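Local coordinates for protein ancestral D-type dye decolorizing peroxidase (Geotrichum candidum, PDB 7ANV) that probably uses hydrogen peroxide and a haem cofactor to oxidise dyes and other aromatic compounds, as a fungal dye-decolorizing peroxidase of D type, at residues F25-D30 with D139-I144; F84-L89 with A103-Q108. All blocks are in the same frame, centred on the assembly; numbering follows the deposited sequence.

Contact 1 (F25-D30 with D139-I144); sequences FFKITD and DIHGVI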
ATOM      1  N   PHE A  25       3.941  -9.168  14.732  1.00 19.31           N
ATOM      2  CA  PHE A  25       2.678  -8.670  15.327  1.00 20.23           C
ATOM      3  C   PHE A  25       2.628  -9.232  16.742  1.00 20.33           C
ATOM      4  O   PHE A  25       2.845 -10.444  16.962  1.00 21.44           O
ATOM      5  CB  PHE A  25       1.459  -9.120  14.527  1.00 19.37           C
ATOM      6  CG  PHE A  25       1.439  -8.574  13.132  1.00 19.56           C
ATOM      7  CD1 PHE A  25       0.895  -7.318  12.884  1.00 18.96           C
ATOM      8  CD2 PHE A  25       1.936  -9.300  12.070  1.00 19.00           C
ATOM      9  CE1 PHE A  25       0.856  -6.820  11.599  1.00 18.83           C
ATOM     10  CE2 PHE A  25       1.917  -8.781  10.786  1.00 19.11           C
ATOM     11  CZ  PHE A  25       1.345  -7.560  10.542  1.00 18.31           C
ATOM     12  N   PHE A  26       2.409  -8.373  17.717  1.00 20.64           N
ATOM     13  CA  PHE A  26       2.528  -8.799  19.123  1.00 21.12           C
ATOM     14  C   PHE A  26       1.334  -8.343  19.937  1.00 22.34           C
ATOM     15  O   PHE A  26       0.621  -7.404  19.582  1.00 21.13           O
ATOM     16  CB  PHE A  26       3.829  -8.288  19.748  1.00 21.27           C
ATOM     17  CG  PHE A  26       3.913  -6.784  19.832  1.00 20.47           C
ATOM     18  CD1 PHE A  26       3.453  -6.104  20.954  1.00 20.09           C
ATOM     19  CD2 PHE A  26       4.493  -6.057  18.805  1.00 19.84           C
ATOM     20  CE1 PHE A  26       3.537  -4.722  21.034  1.00 19.89           C
ATOM     21  CE2 PHE A  26       4.557  -4.676  18.879  1.00 19.25           C
ATOM     22  CZ  PHE A  26       4.093  -4.013  19.989  1.00 20.11           C
ATOM     23  N   LYS A  27       1.127  -9.095  21.012  1.00 23.47           N
ATOM     24  CA  LYS A  27       0.209  -8.758  22.110  1.00 25.28           C
ATOM     25  C   LYS A  27       1.084  -8.387  23.296  1.00 24.70           C
ATOM     26  O   LYS A  27       2.084  -9.099  23.563  1.00 24.78           O
ATOM     27  CB  LYS A  27      -0.694  -9.959  22.389  1.00 27.27           C
ATOM     28  CG  LYS A  27      -1.682  -9.778  23.521  1.00 32.05           C
ATOM     29  CD  LYS A  27      -2.510 -11.036  23.750  1.00 34.64           C
ATOM     30  CE  LYS A  27      -3.646 -10.852  24.734  1.00 38.33           C
ATOM     31  NZ  LYS A  27      -3.969 -12.149  25.378  1.00 40.96           N
ATOM     32  N   ILE A  28       0.730  -7.303  23.977  1.00 23.60           N
ATOM     33  CA  ILE A  28       1.368  -6.883  25.247  1.00 23.84           C
ATOM     34  C   ILE A  28       0.744  -7.714  26.368  1.00 25.34           C
ATOM     35  O   ILE A  28      -0.485  -7.597  26.594  1.00 26.17           O
ATOM     36  CB  ILE A  28       1.228  -5.378  25.481  1.00 23.53           C
ATOM     37  CG1 ILE A  28       1.914  -4.581  24.361  1.00 22.14           C
ATOM     38  CG2 ILE A  28       1.713  -5.011  26.883  1.00 23.90           C
ATOM     39  CD1 ILE A  28       1.543  -3.121  24.295  1.00 21.75           C
ATOM     40  N   THR A  29       1.566  -8.496  27.072  1.00 25.94           N
ATOM     41  CA  THR A  29       1.092  -9.384  28.173  1.00 27.40           C
ATOM     42  C   THR A  29       1.450  -8.768  29.525  1.00 28.30           C
ATOM     43  O   THR A  29       0.937  -9.252  30.538  1.00 28.26           O
ATOM     44  CB  THR A  29       1.676 -10.785  28.008  1.00 28.49           C
ATOM     45  OG1 THR A  29       3.098 -10.680  27.932  1.00 28.79           O
ATOM     46  CG2 THR A  29       1.200 -11.448  26.748  1.00 29.02           C
ATOM     47  N   ASP A  30       2.369  -7.809  29.572  1.00 27.27           N
ATOM     48  CA  ASP A  30       2.778  -7.167  30.858  1.00 28.80           C
ATOM     49  C   ASP A  30       3.067  -5.702  30.521  1.00 28.10           C
ATOM     50  O   ASP A  30       4.189  -5.451  30.080  1.00 27.60           O
ATOM     51  CB  ASP A  30       3.965  -7.906  31.489  1.00 29.19           C
ATOM     52  CG  ASP A  30       4.488  -7.337  32.806  1.00 30.19           C
ATOM     53  OD1 ASP A  30       4.191  -6.162  33.116  1.00 30.50           O
ATOM     54  OD2 ASP A  30       5.178  -8.090  33.543  1.00 33.74           O
ATOM     55  N   ASP A 139      -5.838 -10.689  19.538  1.00 61.35           N
ATOM     56  CA  ASP A 139      -5.679  -9.308  20.055  1.00 62.50           C
ATOM     57  C   ASP A 139      -4.270  -8.810  19.680  1.00 58.92           C
ATOM     58  O   ASP A 139      -3.293  -9.002  20.441  1.00 60.25           O
ATOM     59  CB  ASP A 139      -5.998  -9.234  21.555  1.00 69.42           C
ATOM     60  CG  ASP A 139      -6.836  -8.019  21.930  1.00 73.42           C
ATOM     61  OD1 ASP A 139      -7.424  -7.411  20.991  1.00 70.97           O
ATOM     62  OD2 ASP A 139      -6.882  -7.667  23.146  1.00 78.65           O
ATOM     63  N   ILE A 140      -4.176  -8.204  18.505  1.00 26.55           N
ATOM     64  CA  ILE A 140      -2.920  -7.568  18.026  1.00 23.69           C
ATOM     65  C   ILE A 140      -2.841  -6.159  18.635  1.00 22.59           C
ATOM     66  O   ILE A 140      -3.725  -5.280  18.352  1.00 22.09           O
ATOM     67  CB  ILE A 140      -2.846  -7.579  16.493  1.00 23.76           C
ATOM     68  CG1 ILE A 140      -2.778  -9.007  15.955  1.00 24.35           C
ATOM     69  CG2 ILE A 140      -1.650  -6.760  16.032  1.00 23.06           C
ATOM     70  CD1 ILE A 140      -2.982  -9.091  14.475  1.00 25.86           C
ATOM     71  N   HIS A 141      -1.770  -5.924  19.381  1.00 20.53           N
ATOM     72  CA  HIS A 141      -1.513  -4.654  20.104  1.00 20.48           C
ATOM     73  C   HIS A 141      -0.533  -3.771  19.336  1.00 19.03           C
ATOM     74  O   HIS A 141      -0.531  -2.571  19.554  1.00 18.80           O
ATOM     75  CB  HIS A 141      -1.027  -4.961  21.498  1.00 20.92           C
ATOM     76  CG  HIS A 141      -2.112  -5.528  22.359  1.00 21.78           C
ATOM     77  ND1 HIS A 141      -1.878  -5.978  23.620  1.00 23.04           N
ATOM     78  CD2 HIS A 141      -3.445  -5.632  22.151  1.00 23.82           C
ATOM     79  CE1 HIS A 141      -3.016  -6.398  24.168  1.00 23.74           C
ATOM     80  NE2 HIS A 141      -3.996  -6.224  23.280  1.00 25.20           N
ATOM     81  N   GLY A 142       0.242  -4.365  18.449  1.00 18.52           N
ATOM     82  CA  GLY A 142       1.269  -3.594  17.732  1.00 18.51           C
ATOM     83  C   GLY A 142       1.979  -4.444  16.718  1.00 18.41           C
ATOM     84  O   GLY A 142       1.783  -5.676  16.691  1.00 18.37           O
ATOM     85  N   VAL A 143       2.901  -3.810  16.023  1.00 17.92           N
ATOM     86  CA  VAL A 143       3.743  -4.504  15.049  1.00 18.21           C
ATOM     87  C   VAL A 143       5.105  -3.852  15.106  1.00 17.92           C
ATOM     88  O   VAL A 143       5.223  -2.621  15.170  1.00 18.26           O
ATOM     89  CB  VAL A 143       3.119  -4.482  13.645  1.00 18.57           C
ATOM     90  CG1 VAL A 143       2.884  -3.088  13.069  1.00 18.76           C
ATOM     91  CG2 VAL A 143       3.956  -5.329  12.685  1.00 18.63           C
ATOM     92  N   ILE A 144       6.103  -4.699  15.065  1.00 18.05           N
ATOM     93  CA  ILE A 144       7.509  -4.262  14.888  1.00 18.09           C
ATOM     94  C   ILE A 144       7.861  -4.625  13.471  1.00 18.20           C
ATOM     95  O   ILE A 144       7.692  -5.792  13.088  1.00 18.36           O
ATOM     96  CB  ILE A 144       8.453  -4.895  15.926  1.00 19.66           C
ATOM     97  CG1 ILE A 144       8.015  -4.512  17.334  1.00 21.03           C
ATOM     98  CG2 ILE A 144       9.885  -4.465  15.657  1.00 19.31           C
ATOM     99  CD1 ILE A 144       8.773  -5.182  18.435  1.00 22.60           C
TER

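Contact 2 (F84-L89 with A103-Q108); sequences FSHAGL and AFKAGQ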
ATOM      1  N   PHE A  84       1.433   0.824  16.942  1.00 17.16           N
ATOM      2  CA  PHE A  84       0.475   0.357  17.971  1.00 17.50           C
ATOM      3  C   PHE A  84      -0.925   0.416  17.387  1.00 18.48           C
ATOM      4  O   PHE A  84      -1.299   1.417  16.777  1.00 19.03           O
ATOM      5  CB  PHE A  84       0.590   1.219  19.230  1.00 18.79           C
ATOM      6  CG  PHE A  84       1.910   1.057  19.910  1.00 18.54           C
ATOM      7  CD1 PHE A  84       2.118   0.051  20.817  1.00 20.06           C
ATOM      8  CD2 PHE A  84       2.963   1.914  19.611  1.00 19.35           C
ATOM      9  CE1 PHE A  84       3.350  -0.116  21.420  1.00 19.96           C
ATOM     10  CE2 PHE A  84       4.207   1.706  20.182  1.00 19.20           C
ATOM     11  CZ  PHE A  84       4.381   0.719  21.109  1.00 20.42           C
ATOM     12  N   SER A  85      -1.731  -0.605  17.676  1.00 19.13           N
ATOM     13  CA  SER A  85      -3.187  -0.585  17.382  1.00 19.41           C
ATOM     14  C   SER A  85      -3.889   0.168  18.514  1.00 20.62           C
ATOM     15  O   SER A  85      -3.303   0.303  19.633  1.00 20.44           O
ATOM     16  CB  SER A  85      -3.697  -2.008  17.253  1.00 19.34           C
ATOM     17  OG  SER A  85      -3.652  -2.617  18.528  1.00 19.54           O
ATOM     18  N   HIS A  86      -5.158   0.535  18.311  1.00 21.44           N
ATOM     19  CA  HIS A  86      -5.994   1.069  19.414  1.00 23.43           C
ATOM     20  C   HIS A  86      -5.987   0.091  20.608  1.00 23.79           C
ATOM     21  O   HIS A  86      -5.895   0.580  21.776  1.00 24.20           O
ATOM     22  CB  HIS A  86      -7.402   1.398  18.905  1.00 24.92           C
ATOM     23  CG  HIS A  86      -8.329   1.629  20.049  1.00 26.37           C
ATOM     24  ND1 HIS A  86      -8.291   2.780  20.786  1.00 27.91           N
ATOM     25  CD2 HIS A  86      -9.263   0.848  20.613  1.00 28.20           C
ATOM     26  CE1 HIS A  86      -9.195   2.717  21.735  1.00 28.46           C
ATOM     27  NE2 HIS A  86      -9.781   1.535  21.677  1.00 28.97           N
ATOM     28  N   ALA A  87      -6.140  -1.229  20.380  1.00 23.86           N
ATOM     29  CA  ALA A  87      -6.141  -2.267  21.449  1.00 25.05           C
ATOM     30  C   ALA A  87      -4.828  -2.198  22.265  1.00 23.68           C
ATOM     31  O   ALA A  87      -4.868  -2.319  23.502  1.00 24.44           O
ATOM     32  CB  ALA A  87      -6.334  -3.648  20.848  1.00 25.90           C
ATOM     33  N   GLY A  88      -3.702  -1.908  21.603  1.00 22.62           N
ATOM     34  CA  GLY A  88      -2.400  -1.749  22.278  1.00 21.79           C
ATOM     35  C   GLY A  88      -2.370  -0.508  23.141  1.00 22.21           C
ATOM     36  O   GLY A  88      -1.885  -0.601  24.262  1.00 23.36           O
ATOM     37  N   LEU A  89      -2.866   0.632  22.648  1.00 22.66           N
ATOM     38  CA  LEU A  89      -2.879   1.894  23.431  1.00 23.74           C
ATOM     39  C   LEU A  89      -3.764   1.659  24.643  1.00 25.29           C
ATOM     40  O   LEU A  89      -3.433   2.135  25.738  1.00 25.28           O
ATOM     41  CB  LEU A  89      -3.425   3.057  22.593  1.00 23.68           C
ATOM     42  CG  LEU A  89      -2.615   3.399  21.338  1.00 23.74           C
ATOM     43  CD1 LEU A  89      -3.121   4.670  20.670  1.00 24.08           C
ATOM     44  CD2 LEU A  89      -1.140   3.515  21.640  1.00 24.16           C
ATOM     45  N   ALA A 103     -11.997   5.041  12.360  1.00 25.64           N
ATOM     46  CA  ALA A 103     -11.368   3.884  11.685  1.00 23.07           C
ATOM     47  C   ALA A 103     -10.321   3.251  12.611  1.00 22.20           C
ATOM     48  O   ALA A 103     -10.335   2.039  12.794  1.00 21.60           O
ATOM     49  CB  ALA A 103     -10.769   4.228  10.352  1.00 23.05           C
ATOM     50  N   PHE A 104      -9.370   4.030  13.102  1.00 22.09           N
ATOM     51  CA  PHE A 104      -8.289   3.504  13.949  1.00 21.76           C
ATOM     52  C   PHE A 104      -8.902   2.904  15.219  1.00 22.97           C
ATOM     53  O   PHE A 104      -8.511   1.811  15.665  1.00 21.32           O
ATOM     54  CB  PHE A 104      -7.309   4.615  14.300  1.00 21.54           C
ATOM     55  CG  PHE A 104      -6.267   4.213  15.309  1.00 20.17           C
ATOM     56  CD1 PHE A 104      -5.170   3.429  14.969  1.00 19.75           C
ATOM     57  CD2 PHE A 104      -6.383   4.645  16.616  1.00 20.89           C
ATOM     58  CE1 PHE A 104      -4.218   3.086  15.896  1.00 19.74           C
ATOM     59  CE2 PHE A 104      -5.416   4.313  17.551  1.00 20.18           C
ATOM     60  CZ  PHE A 104      -4.337   3.520  17.200  1.00 20.49           C
ATOM     61  N   LYS A 105      -9.856   3.622  15.814  1.00 23.91           N
ATOM     62  CA  LYS A 105     -10.428   3.195  17.120  1.00 26.59           C
ATOM     63  C   LYS A 105     -11.186   1.881  16.941  1.00 24.80           C
ATOM     64  O   LYS A 105     -11.132   1.039  17.841  1.00 24.45           O
ATOM     65  CB  LYS A 105     -11.314   4.294  17.719  1.00 31.02           C
ATOM     66  CG  LYS A 105     -10.523   5.506  18.189  1.00 35.55           C
ATOM     67  CD  LYS A 105     -11.404   6.700  18.587  1.00 39.82           C
ATOM     68  CE  LYS A 105     -10.587   7.896  19.053  1.00 41.84           C
ATOM     69  NZ  LYS A 105     -11.128   9.177  18.519  1.00 43.94           N
ATOM     70  N   ALA A 106     -11.867   1.689  15.820  1.00 23.69           N
ATOM     71  CA  ALA A 106     -12.755   0.530  15.604  1.00 23.98           C
ATOM     72  C   ALA A 106     -11.946  -0.718  15.205  1.00 22.75           C
ATOM     73  O   ALA A 106     -12.427  -1.850  15.509  1.00 23.95           O
ATOM     74  CB  ALA A 106     -13.824   0.882  14.584  1.00 24.89           C
ATOM     75  N   GLY A 107     -10.775  -0.546  14.599  1.00 21.98           N
ATOM     76  CA  GLY A 107      -9.920  -1.650  14.136  1.00 20.60           C
ATOM     77  C   GLY A 107     -10.331  -2.102  12.751  1.00 21.11           C
ATOM     78  O   GLY A 107     -11.499  -1.852  12.341  1.00 21.10           O
ATOM     79  N   GLN A 108      -9.437  -2.742  12.026  1.00 20.12           N
ATOM     80  CA  GLN A 108      -9.737  -3.120  10.620  1.00 20.16           C
ATOM     81  C   GLN A 108     -10.792  -4.230  10.527  1.00 21.26           C
ATOM     82  O   GLN A 108     -11.538  -4.269   9.519  1.00 20.55           O
ATOM     83  CB  GLN A 108      -8.464  -3.552   9.909  1.00 19.71           C
ATOM     84  CG  GLN A 108      -8.627  -3.569   8.390  1.00 19.97           C
ATOM     85  CD  GLN A 108      -7.386  -4.073   7.701  1.00 19.43           C
ATOM     86  OE1 GLN A 108      -7.326  -5.178   7.156  1.00 20.50           O
ATOM     87  NE2 GLN A 108      -6.342  -3.276   7.780  1.00 19.66           N
TER
HETATM   88  O   HOH W   1      -6.453  -0.032  15.733  1.00 18.71           O

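Contact 1 (F25-D30 with D139-I144)
F26 pairs with H141 and G142 together, a classic beta bulge at the point where strand 142-148 joins strand 20-28 in the antiparallel sheet of the N-terminal ferredoxin-like half of this peroxidase. The carbonyl O of F26 takes the N-H of H141 at 2.8 Å and, weakly, that of G142. In return F26 N donates to G142 O over 3.0 Å, a nearly straight bond at 168°. Two residues further along strand 20-28, the imidazole of H141 takes the place of a backbone acceptor: ND1 accepts the N-H of I28 at 2.9 Å, the donor lying about 30° out of the ring plane. The chain of K27, extended beyond CG, runs alongside with CG over one face of that ring. An alanine in place of H141 would probably leave the I28 N-H without this acceptor and open a gap beside the aliphatic part of K27.

On one side of the sheet F25 and V143 lie side by side, V143 CG2 sitting over the F25 ring 3.8 Å from its centroid. The rings of F251 and F135 meet F25 edge-to-face, while F474 of strand 466-476 also packs here. I140 touches both F25 and, on strand 174-183, V177. F26 is on the other side. Its CG stands between the backbone N and the carbonyl carbon (chi1 64°), which turns the ring over the neighbouring strand, so that G142 CA lies over one of its faces; a side chain at G142 would run into that ring. I144 CG1 meets F26 CE2 at 3.8 Å.

The imidazole has a second, weaker tie within its own segment: H141 NE2 donates to OD2 of the poorly ordered D139 at 3.2 Å.

Contact 2 (F84-L89 with A103-Q108)
The start of helix 86-92 faces the last turn of helix 102-106, with H86 and K105 nearest each other at 5.4 Å between their CA atoms, and no direct hydrogen bond joins the two segments. Both belong to the N-terminal DyP alpha+beta domain, which is ferredoxin-like. The ring of F104 carries most of the contact. With CG anti to the backbone N (chi1 172°), it leaves its own helix and reaches the N-terminal turn of the other, where CZ comes within 3.3 Å of H86 N. H86 CB sits over one face of the ring, a CH-pi contact of 4.2 Å to the centroid. F84 O lies in the ring plane at the edge, 3.5 Å from F104 CE1, and L89 crosses F104 at about a right angle, bringing its CD1 to the same rim.

One water links the backbones: it accepts from H86 N at 2.9 Å and donates to F104 O at 2.8 Å, giving partners to a first-turn N-H and a carbonyl close to a helix end. The H86 imidazole reaches across to helix 102-106, with K105 CA over one face and its CD2 carbon 3.3 Å from K105 O. Its ND1 is hydrogen-bonded to D96, which probably fixes the turn of the ring. At the start of helix 86-92 S85 is the N-cap, its OG accepting from G88 N and also bonding to I140 O.

G107, the first residue past helix 102-106, has positive phi, and the chain turns there toward helix 108-115. The contact joins the strand-to-helix link after strand 78-84 to the end of helix 102-106, with F248 edge-to-face on F104, F475 of strand 466-476 beside it, and F486 of helix 479-486 packing on F84 and L89.

Overall arrangement
Both contacts are largely buried, in the same N-terminal alpha+beta domain, their centres about 11 Å apart. Contact 1 is sheet interior, surfacing at D139 and partly at K27: two neighbouring strands held by direct backbone bonds, with one histidine standing in for a strand partner. Contact 2 joins a strand-to-helix link to a helix end, buries less than half as much surface, and depends on a buried phenylalanine ring and a bridging water, with H86 and K105 partly exposed. They meet directly where the backbone N of S85 bonds to H141 O and H141 CB packs on G88 CA. Strand 466-476, from the other four-stranded sheet, touches both through F474, on F25 and on S85.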